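PDB 3O0Y: lipoprotein from Colwellia psychrerythraea, which is of unknown function but is a putative bacterial lipoprotein of a family related to metallopeptidases and may bind lipid. Local coordinates for residues Tyr349-Ile353 / Ala354-Glu358; Leu498-Glu501 / Leu502-Val506. All coordinates share one frame; numbering follows the deposited sequence.

Interaction 1: Tyr349-Ile353 / Ala354-Glu358. With SO4 (sulfate ion), chain E.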
loop_
_atom_site.group_PDB
_atom_site.type_symbol
_atom_site.label_atom_id
_atom_site.label_comp_id
_atom_site.label_asym_id
_atom_site.label_seq_id
_atom_site.Cartn_x
_atom_site.Cartn_y
_atom_site.Cartn_z
ATOM N N TYR A 349 4.088 -7.197 26.075
ATOM C CA TYR A 349 3.939 -8.616 26.059
ATOM C C TYR A 349 5.263 -9.289 26.309
ATOM O O TYR A 349 6.339 -8.755 25.939
ATOM C CB TYR A 349 3.369 -9.086 24.685
ATOM C CG TYR A 349 2.010 -8.566 24.321
ATOM C CD1 TYR A 349 0.886 -9.121 24.893
ATOM C CD2 TYR A 349 1.862 -7.483 23.478
ATOM C CE1 TYR A 349 -0.369 -8.651 24.565
ATOM C CE2 TYR A 349 0.598 -6.997 23.110
ATOM C CZ TYR A 349 -0.504 -7.584 23.698
ATOM O OH TYR A 349 -1.761 -7.106 23.408
ATOM N N GLU A 350 5.198 -10.462 26.906
ATOM C CA GLU A 350 6.400 -11.217 27.203
ATOM C C GLU A 350 7.071 -11.638 25.884
ATOM O O GLU A 350 6.377 -11.992 24.908
ATOM C CB GLU A 350 6.001 -12.444 28.056
ATOM C CG GLU A 350 7.125 -13.383 28.355
ATOM C CD GLU A 350 6.696 -14.583 29.225
ATOM O OE1 GLU A 350 5.926 -15.498 28.757
ATOM O OE2 GLU A 350 7.157 -14.564 30.401
ATOM N N ASP A 351 8.412 -11.650 25.846
ATOM C CA ASP A 351 9.068 -12.139 24.636
ATOM C C ASP A 351 9.170 -13.687 24.683
ATOM O O ASP A 351 10.163 -14.264 25.180
ATOM C CB ASP A 351 10.427 -11.478 24.532
ATOM C CG ASP A 351 11.236 -11.959 23.344
ATOM O OD1 ASP A 351 10.730 -12.599 22.399
ATOM O OD2 ASP A 351 12.461 -11.744 23.415
ATOM N N SER A 352 8.071 -14.345 24.316
ATOM C CA SER A 352 7.917 -15.792 24.475
ATOM C C SER A 352 6.818 -16.215 23.545
ATOM O O SER A 352 6.061 -15.361 23.009
ATOM C CB SER A 352 7.505 -16.131 25.905
ATOM O OG SER A 352 6.261 -15.524 26.241
ATOM N N ILE A 353 6.692 -17.501 23.358
ATOM C CA ILE A 353 5.519 -18.050 22.666
ATOM C C ILE A 353 4.167 -17.594 23.302
ATOM O O ILE A 353 3.236 -17.211 22.566
ATOM C CB ILE A 353 5.561 -19.576 22.608
ATOM C CG1 ILE A 353 6.725 -19.970 21.655
ATOM C CG2 ILE A 353 4.259 -20.146 22.029
ATOM C CD1 ILE A 353 7.096 -21.471 21.776
ATOM N N ALA A 354 4.085 -17.561 24.627
ATOM C CA ALA A 354 2.825 -17.212 25.290
ATOM C C ALA A 354 2.540 -15.725 25.074
ATOM O O ALA A 354 1.384 -15.305 24.960
ATOM C CB ALA A 354 2.883 -17.496 26.766
ATOM N N GLY A 355 3.571 -14.905 25.047
ATOM C CA GLY A 355 3.346 -13.458 24.912
ATOM C C GLY A 355 2.826 -13.181 23.497
ATOM O O GLY A 355 1.975 -12.318 23.268
ATOM N N ARG A 356 3.411 -13.846 22.500
ATOM C CA ARG A 356 2.927 -13.697 21.154
ATOM C C ARG A 356 1.499 -14.246 20.994
ATOM O O ARG A 356 0.688 -13.672 20.256
ATOM C CB ARG A 356 3.932 -14.247 20.150
ATOM C CG ARG A 356 5.118 -13.364 20.011
ATOM C CD ARG A 356 6.264 -14.057 19.237
ATOM N NE ARG A 356 7.361 -13.095 19.088
ATOM C CZ ARG A 356 8.285 -12.833 19.989
ATOM N NH1 ARG A 356 9.216 -11.918 19.742
ATOM N NH2 ARG A 356 8.345 -13.529 21.102
ATOM N N GLU A 357 1.185 -15.366 21.654
ATOM C CA GLU A 357 -0.181 -15.835 21.678
ATOM C C GLU A 357 -1.165 -14.864 22.286
ATOM O O GLU A 357 -2.342 -14.746 21.806
ATOM C CB GLU A 357 -0.287 -17.204 22.443
ATOM C CG GLU A 357 0.336 -18.383 21.674
ATOM C CD GLU A 357 0.484 -19.681 22.498
ATOM O OE1 GLU A 357 0.485 -19.637 23.766
ATOM O OE2 GLU A 357 0.681 -20.759 21.810
ATOM N N GLU A 358 -0.732 -14.170 23.318
ATOM C CA GLU A 358 -1.559 -13.161 23.972
ATOM C C GLU A 358 -1.828 -12.011 23.018
ATOM O O GLU A 358 -2.957 -11.549 22.878
ATOM C CB GLU A 358 -0.921 -12.647 25.266
ATOM C CG GLU A 358 -1.932 -11.761 26.061
ATOM C CD GLU A 358 -1.354 -11.115 27.313
ATOM O OE1 GLU A 358 -0.202 -11.371 27.645
ATOM O OE2 GLU A 358 -2.044 -10.262 27.893
HETATM S S SO4 E . 9.073 -19.445 25.054
HETATM O O1 SO4 E . 9.907 -18.769 26.083
HETATM O O2 SO4 E . 9.536 -20.848 24.939
HETATM O O3 SO4 E . 7.673 -19.464 25.457
HETATM O O4 SO4 E . 9.206 -18.783 23.761
HETATM O O HOH W 1 2.568 -11.446 27.835
#

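Interaction 2: Leu498-Glu501 / Leu502-Val506. With SO4 (sulfate ion), chain D.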
loop_
_atom_site.group_PDB
_atom_site.type_symbol
_atom_site.label_atom_id
_atom_site.label_comp_id
_atom_site.label_asym_id
_atom_site.label_seq_id
_atom_site.Cartn_x
_atom_site.Cartn_y
_atom_site.Cartn_z
ATOM N N LEU A 498 -3.915 8.413 19.197
ATOM C CA LEU A 498 -3.505 9.794 18.895
ATOM C C LEU A 498 -2.040 9.811 18.436
ATOM O O LEU A 498 -1.712 10.590 17.538
ATOM C CB LEU A 498 -3.738 10.699 20.101
ATOM C CG LEU A 498 -5.230 10.930 20.401
ATOM C CD1 LEU A 498 -5.347 11.482 21.853
ATOM C CD2 LEU A 498 -5.774 11.901 19.386
ATOM N N GLN A 499 -1.165 8.942 18.993
ATOM C CA GLN A 499 0.197 8.824 18.529
ATOM C C GLN A 499 0.274 8.430 17.060
ATOM O O GLN A 499 1.097 8.978 16.318
ATOM C CB GLN A 499 0.957 7.803 19.308
ATOM C CG GLN A 499 2.407 7.717 18.970
ATOM C CD GLN A 499 3.115 6.643 19.819
ATOM O OE1 GLN A 499 2.523 5.573 20.101
ATOM N NE2 GLN A 499 4.395 6.899 20.163
ATOM N N ALA A 500 -0.576 7.525 16.661
ATOM C CA ALA A 500 -0.646 7.044 15.239
ATOM C C ALA A 500 -1.153 8.209 14.346
ATOM O O ALA A 500 -0.684 8.383 13.244
ATOM C CB ALA A 500 -1.527 5.815 15.144
ATOM N N GLU A 501 -2.076 9.030 14.850
ATOM C CA GLU A 501 -2.579 10.194 14.085
ATOM C C GLU A 501 -1.475 11.245 13.910
ATOM O O GLU A 501 -1.239 11.789 12.812
ATOM C CB GLU A 501 -3.802 10.766 14.747
ATOM C CG GLU A 501 -4.484 11.797 13.827
ATOM C CD GLU A 501 -5.575 12.596 14.496
ATOM O OE1 GLU A 501 -6.069 12.202 15.592
ATOM O OE2 GLU A 501 -6.036 13.586 13.844
ATOM N N LEU A 502 -0.793 11.483 15.037
ATOM C CA LEU A 502 0.374 12.362 15.110
ATOM C C LEU A 502 1.420 11.903 14.129
ATOM O O LEU A 502 1.969 12.731 13.392
ATOM C CB LEU A 502 0.932 12.369 16.531
ATOM C CG LEU A 502 2.195 13.257 16.672
ATOM C CD1 LEU A 502 1.994 14.734 16.298
ATOM C CD2 LEU A 502 2.660 13.135 18.153
ATOM N N PHE A 503 1.633 10.587 14.026
ATOM C CA PHE A 503 2.654 10.061 13.126
ATOM C C PHE A 503 2.312 10.454 11.689
ATOM O O PHE A 503 3.198 10.803 10.908
ATOM C CB PHE A 503 2.720 8.536 13.323
ATOM C CG PHE A 503 3.920 7.911 12.718
ATOM C CD1 PHE A 503 5.077 7.832 13.440
ATOM C CD2 PHE A 503 3.898 7.451 11.432
ATOM C CE1 PHE A 503 6.264 7.246 12.880
ATOM C CE2 PHE A 503 5.064 6.868 10.854
ATOM C CZ PHE A 503 6.227 6.760 11.593
ATOM N N ARG A 504 1.040 10.377 11.341
ATOM C CA ARG A 504 0.619 10.684 10.011
ATOM C C ARG A 504 0.615 12.205 9.713
ATOM O O ARG A 504 0.807 12.609 8.578
ATOM C CB ARG A 504 -0.700 10.029 9.675
ATOM C CG ARG A 504 -0.535 8.617 9.205
ATOM C CD ARG A 504 -1.007 7.670 10.133
ATOM N NE ARG A 504 -0.609 6.273 9.840
ATOM C CZ ARG A 504 0.035 5.523 10.678
ATOM N NH1 ARG A 504 0.482 6.042 11.845
ATOM N NH2 ARG A 504 0.317 4.269 10.327
ATOM N N ALA A 505 0.462 13.042 10.725
ATOM C CA ALA A 505 0.656 14.477 10.578
ATOM C C ALA A 505 2.142 14.769 10.348
ATOM O O ALA A 505 2.508 15.572 9.451
ATOM C CB ALA A 505 0.093 15.172 11.818
ATOM N N VAL A 506 3.001 14.122 11.124
ATOM C CA VAL A 506 4.448 14.242 10.888
ATOM C C VAL A 506 4.821 13.901 9.460
ATOM O O VAL A 506 5.720 14.547 8.870
ATOM C CB VAL A 506 5.269 13.440 11.933
ATOM C CG1 VAL A 506 6.761 13.357 11.581
ATOM C CG2 VAL A 506 5.100 14.103 13.334
HETATM S S SO4 D . 1.149 2.577 6.965
HETATM O O1 SO4 D . 0.518 3.691 7.723
HETATM O O2 SO4 D . 0.945 1.370 7.695
HETATM O O3 SO4 D . 0.510 2.353 5.645
HETATM O O4 SO4 D . 2.510 2.901 6.628
#

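Interaction 1: Tyr349-Ile353 / Ala354-Glu358
The Y349 ring presents an edge to the carboxylate of E358, with E358 OE1 3.7 Å from Y349 CD1 and the two planes 87° apart. The R356 guanidinium uses an edge too: D351 OD1 lies near its plane and forms a salt bridge with it. These contacts flank the N-terminus of helix 353-373, where S352 is the N-cap. R356 grips that one oxygen end-on. R356 NH2 lies 2.9 Å from D351 OD1 and meets its anti lone pair; NH1 approaches the same oxygen from above the carboxylate plane. R356 NE turns to L421 O, so the arginine also ties the cap to the chain beyond this helix. At the cap, S352 OG lies between the backbone N and the carbonyl carbon (chi1 61°). From there it accepts from G355 N at 3.0 Å. S352 OG in turn donates to E350 OE1. Y349 OH bonds to D362 one helical turn past E358. One water links E350 N to E358 OE1. A sulfate ion, probably from the crystallisation liquor, sits at the start of the helix. I353 N donates to two of its oxygens, 2.9 Å to O4 and 3.0 Å to O3.

Interaction 2: Leu498-Glu501 / Leu502-Val506
R504 reaches back one helical turn to the carbonyl of A500, with R504 NH1 3.0 Å from A500 O. R504 N donates to the same oxygen at 3.3 Å, in the ordinary i to i+4 bond. The two donors come from opposite faces of the carbonyl plane, so A500 O is held twice. The R504 chain bends at chi2 (110°), which folds the guanidinium back over the preceding turn. NH1 is tilted out of line with the carbonyl, at a C=O...N angle of 118°. The other terminal nitrogen, R504 NH2, gives a hydrogen bond of 2.7 Å to sulfate O1, which lies near the guanidinium plane. R507, R545 and Y556 bind the same ion. It probably came from the crystallisation liquor, but the three arginines and Y556 are consistent with an anion-binding spot. A leucine in place of R504 would probably leave A500 O with its backbone donor alone and take one of the arginines from the sulfate. E501 OE2 forms salt bridges with K557 of helix 555-574 and R315 of helix 302-326. Q499 NE2 bonds to T532 O. The packing lies further out. L498 rests on M320 and I323 of helix 302-326. F503 packs on M528 and T532 of helix 521-532, and also touches Y546. R504 itself lies against Y556 and K557. The backbone bonds, from L498 O to L502 N (2.8 Å) onward, are typical of a regular alpha-helix in a largely helical fold, here with an arginine joining a helix carbonyl to a bound anion.

Interaction 1 comes first along the chain, at the start of helix 353-373. Interaction 2 follows inside helix 491-515. Their centres are 27 Å apart, their nearest atoms about 13 Å, and they do not touch. Both lie in the one DUF885 region of a mainly helical chain. The centre of interaction 1 is about 28 Å from the centre of the chain, at the surface. That of interaction 2 is about 18 Å from it, partly buried among helices 302-326, 521-532 and 555-574. The two are thus separate local features with no direct link: one starts a helix at the surface, the other belongs to the middle of a helix packed against its neighbours.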